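Local coordinates for protein phycocyanobilin lyase subunit alpha (Nostoc sp. PCC 7120, PDB 5N3U) that pairs with its partner CpcF to form a lyase that is probably required for attaching the bilin chromophore to the phycocyanin alpha chain, the CpcA gene product, at residues P142-P147 with H173-V178; K126-G131 with E149-A154; P165-F170 with C180-A185. All coordinates share one frame; numbering follows the deposited sequence. Where two conformers were deposited one is given.

Contact 1. Residues P142-P147 with H173-V178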
# COMPACT_ATOMS: atom_id res chain seq x y z
N PRO A 142 17.87 18.08 13.27
CA PRO A 142 16.42 18.07 13.12
C PRO A 142 15.65 17.40 14.28
O PRO A 142 14.76 16.58 14.04
CB PRO A 142 16.26 17.25 11.84
CG PRO A 142 17.35 16.23 11.96
CD PRO A 142 18.51 16.95 12.61
N HIS A 143 16.10 17.61 15.49
CA HIS A 143 15.55 16.97 16.65
C HIS A 143 15.95 17.81 17.87
O HIS A 143 16.89 18.58 17.85
CB HIS A 143 15.99 15.50 16.76
CG HIS A 143 17.47 15.26 16.82
ND1 HIS A 143 18.22 15.51 17.95
CD2 HIS A 143 18.34 14.76 15.90
CE1 HIS A 143 19.48 15.17 17.73
NE2 HIS A 143 19.57 14.71 16.49
N LEU A 144 15.27 17.59 18.98
CA LEU A 144 15.67 18.18 20.24
C LEU A 144 16.78 17.43 20.85
O LEU A 144 17.15 16.37 20.32
CB LEU A 144 14.47 18.22 21.19
CG LEU A 144 13.27 18.95 20.64
CD1 LEU A 144 12.04 18.79 21.49
CD2 LEU A 144 13.55 20.42 20.46
N VAL A 145 17.35 17.94 21.93
CA VAL A 145 18.48 17.32 22.55
C VAL A 145 18.23 15.91 23.09
O VAL A 145 19.17 15.09 23.14
CB VAL A 145 19.18 18.18 23.64
CG1 VAL A 145 19.90 19.36 23.00
CG2 VAL A 145 18.22 18.58 24.75
N GLN A 146 16.95 15.64 23.44
CA GLN A 146 16.54 14.31 23.85
C GLN A 146 15.21 14.02 23.21
O GLN A 146 14.54 14.92 22.75
CB GLN A 146 16.44 14.18 25.39
CG GLN A 146 17.73 14.38 26.20
CD GLN A 146 18.69 13.28 25.92
OE1 GLN A 146 18.36 12.30 25.27
NE2 GLN A 146 19.84 13.39 26.46
N PRO A 147 14.84 12.73 23.08
CA PRO A 147 13.57 12.38 22.47
C PRO A 147 12.47 12.58 23.50
O PRO A 147 11.94 11.62 24.10
CB PRO A 147 13.75 10.90 22.09
CG PRO A 147 14.70 10.38 23.11
CD PRO A 147 15.65 11.53 23.36
N HIS A 173 6.21 23.32 27.03
CA HIS A 173 7.32 23.27 26.07
C HIS A 173 6.89 23.96 24.77
O HIS A 173 5.74 23.85 24.34
CB HIS A 173 7.71 21.79 25.80
CG HIS A 173 9.03 21.66 25.12
ND1 HIS A 173 9.16 21.84 23.77
CD2 HIS A 173 10.26 21.43 25.59
CE1 HIS A 173 10.44 21.75 23.43
NE2 HIS A 173 11.11 21.48 24.53
N PRO A 174 7.81 24.65 24.09
CA PRO A 174 7.48 25.34 22.84
C PRO A 174 7.04 24.44 21.67
O PRO A 174 6.33 24.88 20.82
CB PRO A 174 8.81 25.96 22.41
CG PRO A 174 9.73 25.91 23.57
CD PRO A 174 9.17 24.99 24.59
N VAL A 175 7.51 23.20 21.62
CA VAL A 175 7.12 22.21 20.62
C VAL A 175 5.81 21.49 20.87
O VAL A 175 5.63 20.84 21.87
CB VAL A 175 8.28 21.18 20.35
CG1 VAL A 175 7.84 20.11 19.34
CG2 VAL A 175 9.55 21.93 19.91
N SER A 176 4.91 21.57 19.89
CA SER A 176 3.54 21.07 20.05
C SER A 176 3.48 19.58 20.34
O SER A 176 2.69 19.17 21.15
CB SER A 176 2.71 21.28 18.76
OG SER A 176 2.27 22.58 18.77
N ARG A 177 4.34 18.80 19.69
CA ARG A 177 4.41 17.37 19.94
C ARG A 177 4.82 17.04 21.29
O ARG A 177 4.34 16.05 21.87
CB ARG A 177 5.33 16.71 18.89
CG ARG A 177 4.55 16.71 17.53
CD ARG A 177 5.33 16.13 16.34
NE ARG A 177 5.53 14.70 16.57
CZ ARG A 177 5.01 13.67 15.90
NH1 ARG A 177 4.27 13.81 14.80
NH2 ARG A 177 5.27 12.46 16.36
N VAL A 178 5.72 17.83 21.87
CA VAL A 178 6.14 17.61 23.26
C VAL A 178 4.99 17.91 24.24
O VAL A 178 4.78 17.22 25.26
CB VAL A 178 7.40 18.41 23.55
CG1 VAL A 178 7.76 18.34 24.96
CG2 VAL A 178 8.55 17.90 22.61
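Leu-144 reaches out of its loop with both methyls and meets His-173 and Val-175, just ahead of helix 176-190, and Val-178 in its first turn. The close part lies round CD1, which sits 3.8 Å from Val-178 CG2, the two side chains meeting tip to tip, and 3.9 Å from CE1 of His-173, approached obliquely. The other methyl, CD2, has a looser neighbour in Val-175 CG2 at 4.3 Å, on the partly exposed side. The His-173 ring belongs to the turn that leads into a helix of the HEAT-repeat region. With CG anti to the backbone N (chi1 -165°), it brings ND1 round to accept the N-H of Val-175, the N-cap residue, at 3.0 Å from that N. NE2 goes to the carbonyl O of Ala-135, in the same long loop that carries Leu-144, and Pro-174 CD and Val-178 CG2 lie over opposite ring faces, both toward the rim. Putting an alanine at His-173 would probably leave the Val-175 N-H and the Ala-135 carbonyl without their mates and open a gap beside Leu-144 CD1. Back in the loop, His-143 ND1 donates to Leu-144 O at 2.7 Å, nearly straight but from above the carbonyl plane.

Contact 2. Residues K126-G131 with E149-A154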
# COMPACT_ATOMS: atom_id res chain seq x y z
N LYS A 126 16.17 10.34 33.95
CA LYS A 126 17.44 11.01 33.73
C LYS A 126 17.45 11.79 32.42
O LYS A 126 18.06 12.86 32.33
CB LYS A 126 18.49 9.89 33.76
CG LYS A 126 19.88 10.29 33.34
CD LYS A 126 20.92 9.81 34.35
CE LYS A 126 20.85 8.33 34.57
NZ LYS A 126 22.25 7.78 34.61
N LEU A 127 16.75 11.34 31.39
CA LEU A 127 16.74 12.10 30.14
C LEU A 127 15.92 13.38 30.23
O LEU A 127 16.00 14.23 29.37
CB LEU A 127 16.27 11.21 29.00
CG LEU A 127 17.09 10.00 28.64
CD1 LEU A 127 16.55 9.32 27.43
CD2 LEU A 127 18.54 10.36 28.34
N LEU A 128 15.18 13.56 31.30
CA LEU A 128 14.54 14.84 31.53
C LEU A 128 15.40 15.80 32.41
O LEU A 128 14.91 16.83 32.86
CB LEU A 128 13.19 14.62 32.20
CG LEU A 128 12.14 13.73 31.50
CD1 LEU A 128 10.78 13.76 32.24
CD2 LEU A 128 11.89 14.26 30.12
N ASP A 129 16.63 15.45 32.72
CA ASP A 129 17.59 16.35 33.44
C ASP A 129 17.64 17.71 32.85
O ASP A 129 17.67 17.88 31.66
CB ASP A 129 19.05 15.80 33.49
CG ASP A 129 19.27 14.69 34.58
OD1 ASP A 129 18.36 14.38 35.42
OD2 ASP A 129 20.40 14.08 34.58
N GLY A 130 17.51 18.71 33.70
CA GLY A 130 17.50 20.10 33.28
C GLY A 130 16.12 20.62 32.97
O GLY A 130 15.99 21.80 32.70
N GLY A 131 15.12 19.74 32.86
CA GLY A 131 13.76 20.16 32.56
C GLY A 131 13.51 20.86 31.25
O GLY A 131 14.29 20.72 30.30
N GLU A 149 9.35 13.58 23.41
CA GLU A 149 8.08 13.02 23.12
C GLU A 149 7.96 11.57 23.60
O GLU A 149 7.04 11.21 24.33
CB GLU A 149 7.78 13.16 21.63
CG GLU A 149 6.46 12.54 21.14
CD GLU A 149 6.13 12.86 19.65
OE1 GLU A 149 6.97 13.45 18.94
OE2 GLU A 149 4.98 12.63 19.19
N ALA A 150 8.89 10.72 23.14
CA ALA A 150 8.89 9.30 23.50
C ALA A 150 9.17 9.09 24.92
O ALA A 150 8.56 8.22 25.54
CB ALA A 150 9.97 8.61 22.66
N VAL A 151 10.01 9.88 25.54
CA VAL A 151 10.33 9.69 26.95
C VAL A 151 9.10 9.98 27.84
O VAL A 151 8.79 9.25 28.81
CB VAL A 151 11.51 10.59 27.41
CG1 VAL A 151 11.60 10.72 28.92
CG2 VAL A 151 12.84 10.08 26.80
N LEU A 152 8.44 11.06 27.53
CA LEU A 152 7.25 11.44 28.31
C LEU A 152 6.15 10.36 28.10
O LEU A 152 5.53 9.94 29.04
CB LEU A 152 6.72 12.78 27.81
CG LEU A 152 7.61 13.98 28.23
CD1 LEU A 152 7.31 15.17 27.38
CD2 LEU A 152 7.60 14.23 29.73
N GLU A 153 5.91 9.99 26.89
CA GLU A 153 4.91 8.95 26.61
C GLU A 153 5.30 7.71 27.38
O GLU A 153 4.45 7.07 28.02
CB GLU A 153 4.89 8.62 25.14
CG GLU A 153 4.16 9.67 24.36
CD GLU A 153 3.99 9.31 22.91
OE1 GLU A 153 4.65 8.35 22.41
OE2 GLU A 153 3.20 10.01 22.25
N ALA A 154 6.59 7.33 27.32
CA ALA A 154 6.99 6.12 28.05
C ALA A 154 6.76 6.17 29.57
O ALA A 154 6.30 5.20 30.21
CB ALA A 154 8.45 5.82 27.76
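Leu-127 and Val-151 bring the backbones nearest, with their CA atoms 7.6 Å apart, where a type I turn from Lys-126 to Asp-129, running on into a type II turn from Leu-128 to Gly-131, faces one side of helix 148-157. Both leucines and Val-151 point toward the other segment, and Val-151 divides its branches between the two leucines. Its CG2 lies 3.8 Å from CD1 of Leu-127, these side chains crossing at about a right angle. Its CG1, set anti to the backbone N (chi1 164°), comes in beside Leu-128, 3.7 Å from CD2 and 4.0 Å from CG, as the two side chains slide past each other in opposite directions. The other methyl of Leu-128, CD1, continues along the helix to Leu-152 CD2 at 4.1 Å; the end of Leu-152 comes nearer to the turn than its first bond would suggest. All four residues are buried and the join is wholly apolar. The contact thus packs the turns that follow helix 121-126 against the next HEAT-region helix in sequence. Leu-128 also touches Tyr-148 and Leu-155 on that second helix, Leu-152 leans on Val-178 of helix 176-190, and Ala-150 rests against helix 102-115.

Contact 3. Residues P165-F170 with C180-A185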
# COMPACT_ATOMS: atom_id res chain seq x y z
N PRO A 165 6.03 15.73 38.72
CA PRO A 165 6.49 17.13 38.81
C PRO A 165 7.56 17.45 37.74
O PRO A 165 7.74 18.59 37.38
CB PRO A 165 7.18 17.20 40.15
CG PRO A 165 6.89 15.97 40.87
CD PRO A 165 6.35 14.94 39.91
N LEU A 166 8.25 16.41 37.21
CA LEU A 166 9.20 16.61 36.12
C LEU A 166 8.51 16.69 34.77
O LEU A 166 8.94 17.40 33.89
CB LEU A 166 10.20 15.50 36.10
CG LEU A 166 10.91 15.16 37.39
CD1 LEU A 166 11.84 13.97 37.10
CD2 LEU A 166 11.72 16.31 37.94
N ILE A 167 7.37 16.02 34.66
CA ILE A 167 6.61 15.97 33.47
C ILE A 167 5.75 17.19 33.28
O ILE A 167 5.69 17.76 32.17
CB ILE A 167 5.73 14.70 33.45
CG1 ILE A 167 6.60 13.47 33.35
CG2 ILE A 167 4.74 14.76 32.29
CD1 ILE A 167 5.84 12.21 33.59
N GLN A 168 5.08 17.64 34.35
CA GLN A 168 4.11 18.72 34.25
C GLN A 168 4.58 20.01 33.57
O GLN A 168 3.90 20.49 32.72
CB GLN A 168 3.61 19.06 35.66
CG GLN A 168 2.48 20.06 35.63
CD GLN A 168 1.63 20.03 36.95
OE1 GLN A 168 1.90 19.25 37.87
NE2 GLN A 168 0.56 20.80 36.97
N PRO A 169 5.84 20.46 33.81
CA PRO A 169 6.38 21.60 33.11
C PRO A 169 6.42 21.49 31.57
O PRO A 169 6.30 22.48 30.81
CB PRO A 169 7.77 21.70 33.70
CG PRO A 169 7.63 21.16 35.03
CD PRO A 169 6.75 19.98 34.82
N PHE A 170 6.55 20.26 31.05
CA PHE A 170 6.57 20.07 29.61
C PHE A 170 5.27 20.36 28.95
O PHE A 170 5.20 20.50 27.72
CB PHE A 170 7.07 18.65 29.23
CG PHE A 170 8.58 18.48 29.47
CD1 PHE A 170 9.06 18.23 30.72
CD2 PHE A 170 9.47 18.70 28.44
CE1 PHE A 170 10.42 18.12 30.95
CE2 PHE A 170 10.86 18.58 28.64
CZ PHE A 170 11.32 18.28 29.88
N CYS A 180 1.80 17.67 23.68
CA CYS A 180 0.83 16.59 23.53
C CYS A 180 1.23 15.36 24.32
O CYS A 180 0.41 14.73 25.03
CB CYS A 180 0.68 16.29 22.06
SG CYS A 180 -0.62 15.15 21.61
N ALA A 181 2.53 14.98 24.20
CA ALA A 181 3.02 13.89 24.98
C ALA A 181 2.91 14.11 26.49
O ALA A 181 2.61 13.16 27.24
CB ALA A 181 4.42 13.59 24.54
N ALA A 182 3.21 15.36 26.96
CA ALA A 182 3.12 15.70 28.35
C ALA A 182 1.63 15.62 28.80
O ALA A 182 1.34 15.10 29.86
CB ALA A 182 3.67 17.08 28.61
N ALA A 183 0.72 16.03 27.92
CA ALA A 183 -0.75 15.88 28.23
C ALA A 183 -1.17 14.48 28.38
O ALA A 183 -1.79 14.06 29.35
CB ALA A 183 -1.55 16.56 27.19
N ARG A 184 -0.68 13.64 27.47
CA ARG A 184 -0.91 12.22 27.64
C ARG A 184 -0.38 11.60 28.84
O ARG A 184 -1.08 10.84 29.55
CB ARG A 184 -0.38 11.47 26.39
CG ARG A 184 -0.50 9.98 26.47
CD ARG A 184 0.50 9.50 25.45
NE ARG A 184 0.44 8.14 24.91
CZ ARG A 184 0.92 7.06 25.46
NH1 ARG A 184 1.40 7.01 26.73
NH2 ARG A 184 0.83 5.96 24.71
N ALA A 185 0.87 11.87 29.14
CA ALA A 185 1.44 11.34 30.34
C ALA A 185 0.76 11.87 31.61
O ALA A 185 0.48 11.12 32.55
CB ALA A 185 2.89 11.65 30.40
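The short helix 164-167 and the residues that follow it pack on the next helix of the HEAT-repeat region, 176-190, through a face made of small residues. Ala-182 and Ala-185, about one helical turn apart, present their CB atoms to the other segment, and Ile-167 and Phe-170 come down on them. Having only a methyl at Ala-182 is consistent with the close approach of the backbones, the CA atoms of Phe-170 and Ala-182 being 5.7 Å apart. Ala-182 CB is the central atom of the contact, lying 3.7 Å from the carbonyl carbon of Phe-170 and 3.8 Å from its CB, so backbone as much as side chain is being covered. The same methyl also faces the carbonyl O of Ile-167 at 4.1 Å. That oxygen receives the N-H of Phe-170 in a backbone bond of 2.9 Å, and it lies in the plane of the Phe-170 ring, at its edge, as does Leu-166 O. Ile-167 works with its CG2 branch, which is anti to the backbone N; it reaches Ala-185 CB at 4.1 Å and stands at 4.5 Å from Ala-182 CB.

Phe-170 touches the helix at its CB, while its ring is carried away from the alanines by CG lying anti to the carbonyl carbon (chi1 -72°). The ring instead meets Tyr-148, the planes inclined by about 30°, and touches Val-178. Around this join, both Phe-170 and Ile-167 touch Leu-152 of helix 148-157, and Ile-167 also touches Met-186 and Leu-189 further along helix 176-190. On other sides of that helix, Ala-183 packs on helix 193-203, Cys-180 touches helices 193-203 and 208-221, and Arg-184 makes salt bridges to Glu-113 of helix 102-115 and Asp-217 of helix 208-221.

In the fold
The three contacts lie on one side of the chain's centre, with centres about 10 Å apart between contacts 1 and 2, 9 Å between 2 and 3, and 12 Å between 1 and 3. Contacts 1 and 3 share helix 176-190, its beginning and its middle. Along the chain contact 2 closes before contact 3 opens, while contact 1 crosses both, its segments alternating with theirs. Direct links join them: the salt bridge from Arg-177 to Glu-149, Val-178 against Phe-170, and Leu-152 O against Ala-185 CB. The outcome is a continuous stretch of the all-helical HEAT-repeat region, in which successive helices and the long loop before helix 148-157 are held to one another.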